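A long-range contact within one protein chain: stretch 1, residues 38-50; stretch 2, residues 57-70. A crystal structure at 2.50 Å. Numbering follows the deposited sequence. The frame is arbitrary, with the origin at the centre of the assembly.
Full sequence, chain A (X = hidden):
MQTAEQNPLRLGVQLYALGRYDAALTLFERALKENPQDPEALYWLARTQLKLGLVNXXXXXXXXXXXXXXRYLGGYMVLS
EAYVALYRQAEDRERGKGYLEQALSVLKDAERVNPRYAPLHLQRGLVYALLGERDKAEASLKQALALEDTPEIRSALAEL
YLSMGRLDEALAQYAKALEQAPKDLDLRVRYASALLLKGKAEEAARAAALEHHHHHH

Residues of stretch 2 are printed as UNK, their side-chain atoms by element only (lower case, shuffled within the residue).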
# COMPACT_ATOMS: atom_id res chain seq x y z
N ASP A 38 23.60 3.80 12.88
CA ASP A 38 22.56 3.13 13.65
C ASP A 38 21.64 2.23 12.82
O ASP A 38 20.80 2.71 12.06
CB ASP A 38 21.74 4.17 14.40
CG ASP A 38 21.06 3.60 15.62
OD1 ASP A 38 21.75 2.95 16.43
OD2 ASP A 38 19.84 3.81 15.76
N PRO A 39 21.80 0.91 12.95
CA PRO A 39 20.99 -0.06 12.20
C PRO A 39 19.50 -0.01 12.52
O PRO A 39 18.66 -0.24 11.65
CB PRO A 39 21.64 -1.40 12.57
CG PRO A 39 22.09 -1.17 13.96
CD PRO A 39 22.69 0.22 13.89
N GLU A 40 19.16 0.28 13.78
CA GLU A 40 17.77 0.35 14.19
C GLU A 40 17.01 1.44 13.42
O GLU A 40 15.90 1.20 12.96
CB GLU A 40 17.65 0.58 15.69
CG GLU A 40 16.20 0.71 16.15
CD GLU A 40 16.04 0.61 17.66
OE1 GLU A 40 16.84 1.22 18.41
OE2 GLU A 40 15.08 -0.08 18.10
N ALA A 41 17.61 2.62 13.27
CA ALA A 41 16.95 3.68 12.51
C ALA A 41 16.82 3.26 11.04
O ALA A 41 15.75 3.42 10.45
CB ALA A 41 17.73 4.98 12.63
N LEU A 42 17.90 2.69 10.48
CA LEU A 42 17.93 2.23 9.08
C LEU A 42 16.89 1.15 8.86
O LEU A 42 16.30 1.03 7.78
CB LEU A 42 19.30 1.64 8.72
CG LEU A 42 20.51 2.51 8.39
CD1 LEU A 42 21.74 1.61 8.21
CD2 LEU A 42 20.25 3.31 7.13
N TYR A 43 16.73 0.31 9.87
CA TYR A 43 15.76 -0.77 9.82
C TYR A 43 14.36 -0.17 9.70
O TYR A 43 13.61 -0.49 8.77
CB TYR A 43 15.83 -1.63 11.09
CG TYR A 43 14.57 -2.44 11.35
CD1 TYR A 43 14.25 -3.55 10.57
CD2 TYR A 43 13.70 -2.07 12.38
CE1 TYR A 43 13.09 -4.28 10.82
CE2 TYR A 43 12.54 -2.79 12.62
CZ TYR A 43 12.24 -3.90 11.85
OH TYR A 43 11.08 -4.61 12.11
N TRP A 44 14.02 0.71 10.64
CA TRP A 44 12.70 1.34 10.64
C TRP A 44 12.50 2.19 9.39
O TRP A 44 11.42 2.17 8.79
CB TRP A 44 12.52 2.19 11.89
CG TRP A 44 12.17 1.36 13.07
CD1 TRP A 44 12.93 1.14 14.18
CD2 TRP A 44 10.96 0.60 13.26
NE1 TRP A 44 12.28 0.28 15.04
CE2 TRP A 44 11.08 -0.06 14.50
CE3 TRP A 44 9.81 0.42 12.50
CZ2 TRP A 44 10.07 -0.90 14.99
CZ3 TRP A 44 8.81 -0.42 12.99
CH2 TRP A 44 8.95 -1.07 14.22
N LEU A 45 13.55 2.91 8.99
CA LEU A 45 13.50 3.73 7.79
C LEU A 45 13.13 2.84 6.61
O LEU A 45 12.22 3.15 5.85
CB LEU A 45 14.87 4.36 7.53
CG LEU A 45 14.98 5.07 6.17
CD1 LEU A 45 14.15 6.34 6.18
CD2 LEU A 45 16.44 5.38 5.87
N ALA A 46 13.85 1.73 6.47
CA ALA A 46 13.61 0.80 5.39
C ALA A 46 12.18 0.26 5.44
O ALA A 46 11.51 0.16 4.41
CB ALA A 46 14.60 -0.36 5.46
N ARG A 47 11.71 -0.10 6.64
CA ARG A 47 10.36 -0.63 6.80
C ARG A 47 9.35 0.40 6.31
O ARG A 47 8.40 0.06 5.60
CB ARG A 47 10.07 -0.97 8.26
CG ARG A 47 10.58 -2.33 8.70
CD ARG A 47 9.99 -2.71 10.05
NE ARG A 47 8.63 -3.24 9.96
CZ ARG A 47 7.86 -3.52 11.01
NH1 ARG A 47 8.33 -3.31 12.24
NH2 ARG A 47 6.64 -4.00 10.84
N THR A 48 9.58 1.65 6.69
CA THR A 48 8.69 2.72 6.27
C THR A 48 8.75 2.95 4.75
O THR A 48 7.74 3.28 4.14
CB THR A 48 9.06 4.01 7.00
OG1 THR A 48 9.19 3.74 8.40
CG2 THR A 48 7.99 5.07 6.78
N GLN A 49 9.92 2.75 4.16
CA GLN A 49 10.09 2.91 2.72
C GLN A 49 9.30 1.86 1.95
O GLN A 49 8.73 2.14 0.89
CB GLN A 49 11.57 2.83 2.34
CG GLN A 49 12.43 3.95 2.94
CD GLN A 49 13.89 3.85 2.57
OE1 GLN A 49 14.50 2.80 2.72
NE2 GLN A 49 14.46 4.95 2.09
N LEU A 50 9.27 0.63 2.46
CA LEU A 50 8.53 -0.44 1.81
C LEU A 50 7.05 -0.06 1.79
O LEU A 50 6.37 -0.22 0.78
CB LEU A 50 8.72 -1.77 2.56
CG LEU A 50 10.06 -2.51 2.45
CD1 LEU A 50 10.21 -3.48 3.62
CD2 LEU A 50 10.15 -3.25 1.12
N UNK A 57 15.34 1.84 -2.46
CA UNK A 57 15.97 2.43 -1.28
C UNK A 57 15.95 1.52 -0.04
O UNK A 57 16.86 1.56 0.80
c UNK A 57 14.83 4.12 -2.47
c UNK A 57 14.40 2.80 -3.09
c UNK A 57 15.17 3.71 -1.07
N UNK A 58 14.91 0.70 0.06
CA UNK A 58 14.75 -0.22 1.19
C UNK A 58 15.58 -1.46 0.97
O UNK A 58 16.05 -2.08 1.93
c UNK A 58 13.29 -0.59 1.36
N UNK A 59 15.74 -1.84 -0.29
CA UNK A 59 16.54 -3.01 -0.64
C UNK A 59 18.00 -2.66 -0.34
O UNK A 59 18.77 -3.50 0.13
c UNK A 59 16.73 -5.81 -2.28
c UNK A 59 17.26 -4.45 -2.71
c UNK A 59 17.27 -4.36 -4.23
c UNK A 59 16.39 -3.33 -2.13
N UNK A 60 18.36 -1.41 -0.59
CA UNK A 60 19.72 -0.94 -0.36
C UNK A 60 20.05 -0.79 1.12
O UNK A 60 21.19 -1.00 1.53
c UNK A 60 22.24 -0.36 -1.79
c UNK A 60 21.39 0.79 -1.26
o UNK A 60 23.23 -0.72 -1.10
c UNK A 60 19.93 0.40 -1.09
o UNK A 60 21.93 -0.90 -2.88
N UNK A 61 19.04 -0.44 1.92
CA UNK A 61 19.22 -0.29 3.37
C UNK A 61 19.28 -1.66 4.04
O UNK A 61 19.95 -1.84 5.05
n UNK A 61 19.62 2.41 3.77
o UNK A 61 17.43 2.85 3.93
c UNK A 61 18.36 2.04 3.89
c UNK A 61 18.09 0.54 3.97
N UNK A 62 18.55 -2.62 3.48
CA UNK A 62 18.56 -3.96 4.03
C UNK A 62 19.94 -4.55 3.77
O UNK A 62 20.52 -5.21 4.64
N UNK A 63 20.46 -4.29 2.57
CA UNK A 63 21.78 -4.75 2.16
C UNK A 63 22.86 -4.25 3.11
O UNK A 63 23.68 -5.01 3.56
c UNK A 63 21.30 -5.56 -2.81
c UNK A 63 22.10 -4.28 0.74
c UNK A 63 21.50 -5.15 -0.36
n UNK A 63 21.27 -4.99 -4.18
c UNK A 63 21.71 -4.55 -1.74
N UNK A 64 22.84 -2.96 3.41
CA UNK A 64 23.83 -2.38 4.31
C UNK A 64 23.59 -2.78 5.77
O UNK A 64 24.45 -2.59 6.63
c UNK A 64 23.88 -0.82 4.17
c UNK A 64 22.51 -0.26 3.90
o UNK A 64 24.39 -0.24 5.38
N UNK A 65 22.43 -3.37 6.04
CA UNK A 65 22.12 -3.81 7.39
C UNK A 65 22.68 -5.19 7.64
O UNK A 65 23.18 -5.49 8.72
c UNK A 65 20.05 -2.50 8.13
c UNK A 65 20.62 -3.81 7.62
c UNK A 65 18.52 -2.55 8.06
c UNK A 65 20.54 -2.29 9.57
N UNK A 66 22.59 -6.05 6.63
CA UNK A 66 23.11 -7.41 6.74
C UNK A 66 24.62 -7.41 6.58
O UNK A 66 25.31 -8.29 7.11
c UNK A 66 22.48 -8.32 5.65
c UNK A 66 20.98 -8.50 5.93
c UNK A 66 23.18 -9.67 5.63
N UNK A 67 25.13 -6.41 5.87
CA UNK A 67 26.56 -6.32 5.61
C UNK A 67 27.37 -5.82 6.79
O UNK A 67 28.48 -6.29 7.02
c UNK A 67 26.81 -5.45 4.39
N UNK A 68 26.82 -4.86 7.53
CA UNK A 68 27.52 -4.30 8.68
C UNK A 68 27.00 -4.80 10.03
O UNK A 68 27.62 -4.56 11.07
n UNK A 68 30.30 -1.64 8.47
n UNK A 68 30.79 0.12 9.88
c UNK A 68 30.13 -0.37 8.84
c UNK A 68 29.61 -2.28 7.35
n UNK A 68 29.28 0.42 8.18
c UNK A 68 27.44 -2.77 8.64
c UNK A 68 28.06 -2.13 7.40
N UNK A 69 25.86 -5.48 10.02
CA UNK A 69 25.28 -6.01 11.24
C UNK A 69 24.56 -7.33 10.94
O UNK A 69 23.37 -7.45 11.15
o UNK A 69 24.55 -3.71 11.34
c UNK A 69 24.39 -5.00 13.36
c UNK A 69 24.28 -5.02 11.84
N UNK A 70 25.31 -8.34 10.47
CA UNK A 70 24.77 -9.66 10.12
C UNK A 70 24.08 -10.40 11.28
O UNK A 70 23.45 -11.44 11.07
c UNK A 70 26.01 -10.40 9.62
c UNK A 70 27.08 -9.86 10.51
c UNK A 70 26.78 -8.38 10.53

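Position 57 carries three side-chain carbons that close a ring onto its own backbone N. One of them, CB, faces the end of the Gln 49 side chain. Only proline is built this way: Pro 57. Its backbone nitrogen has no hydrogen to donate, but its O still accepts from the N of position 61 at 3.2 Å, so the helix runs on.

Position 58 has a single carbon. This CB is 3.6 Å from O of Ala 46, 3.9 Å from CG of Leu 50 and 4.3 Å from CB of Ala 46. One carbon means alanine. Ala 58 suits a place where its CA comes within 4.5 Å of CA of Ala 46, since a small side chain lets the two backbones draw close.

Position 59 shows four carbons forked at the second, as in leucine. Leu 59 points away from stretch 1 and does not touch it. Position 60 has three carbons, the third bearing two oxygens: Glu 60, exposed, with its carboxylate leading away from stretch 1.

At position 61 there are two carbons, the second bearing one oxygen and one nitrogen. The side chain sits as a knob among Leu 42, Leu 45, Ala 46 and Gln 49, with CB 3.9 Å from CB of Ala 46. This is Asn 61. A short amide fits this hole, with its polar end near that of Gln 49. Both amides are probably turned over in the model, so the pairing of their polar atoms remains open.

Position 62 has no side-chain atoms and is Gly 62, helical all the same. Position 63 has four carbons in a row ending in nitrogen: Lys 63, whose extended chain stays exposed and far from stretch 1.

Position 64 has one carbon carrying an oxygen and a carbon, and touches Leu 42. The pattern is that of threonine. Thr 64 makes a slight contact, its OG1 4.3 Å from CD1 of Leu 42.

Position 65 again has four carbons forked at the second, and they touch Pro 39, Leu 42 and Tyr 43. This is Leu 65. It leaves its backbone sideways, but its end comes nearer: CD2 is 3.3 Å from CB of Pro 39, and CD1 is 3.7 Å from CA of Tyr 43. A branched apolar end can cover both.

Position 66, one carbon carrying two more, is Val 66, partly exposed and out of reach of stretch 1, so this contact sets no demand on it. Position 67, a lone carbon, is Ala 67; position 68, three carbons, a nitrogen and a carbon bearing two nitrogens, is Arg 68. Both are exposed, where a small side chain or a charged one is unproblematic. Position 69 has one carbon carrying an oxygen and a carbon, and touches Pro 39: Thr 69, the first residue to leave helical geometry, with OG1 3.9 Å from CB of Pro 39. Position 70, another ring of three carbons closed onto N, is Pro 70, exposed beyond the helix.

The helices run nearly antiparallel, at 156°, with axes 8.5 Å apart at closest approach. Ala 46 and Ala 58 permit close packing, Asn 61 fills the neighbouring hole, and Leu 65 covers Pro 39, Leu 42 and Tyr 43. The two stretches together bury 514 Å², both sides summed, with no clear hydrogen bond between them.

Stretch 2, residues 57-70: PALENGKTLVARTP
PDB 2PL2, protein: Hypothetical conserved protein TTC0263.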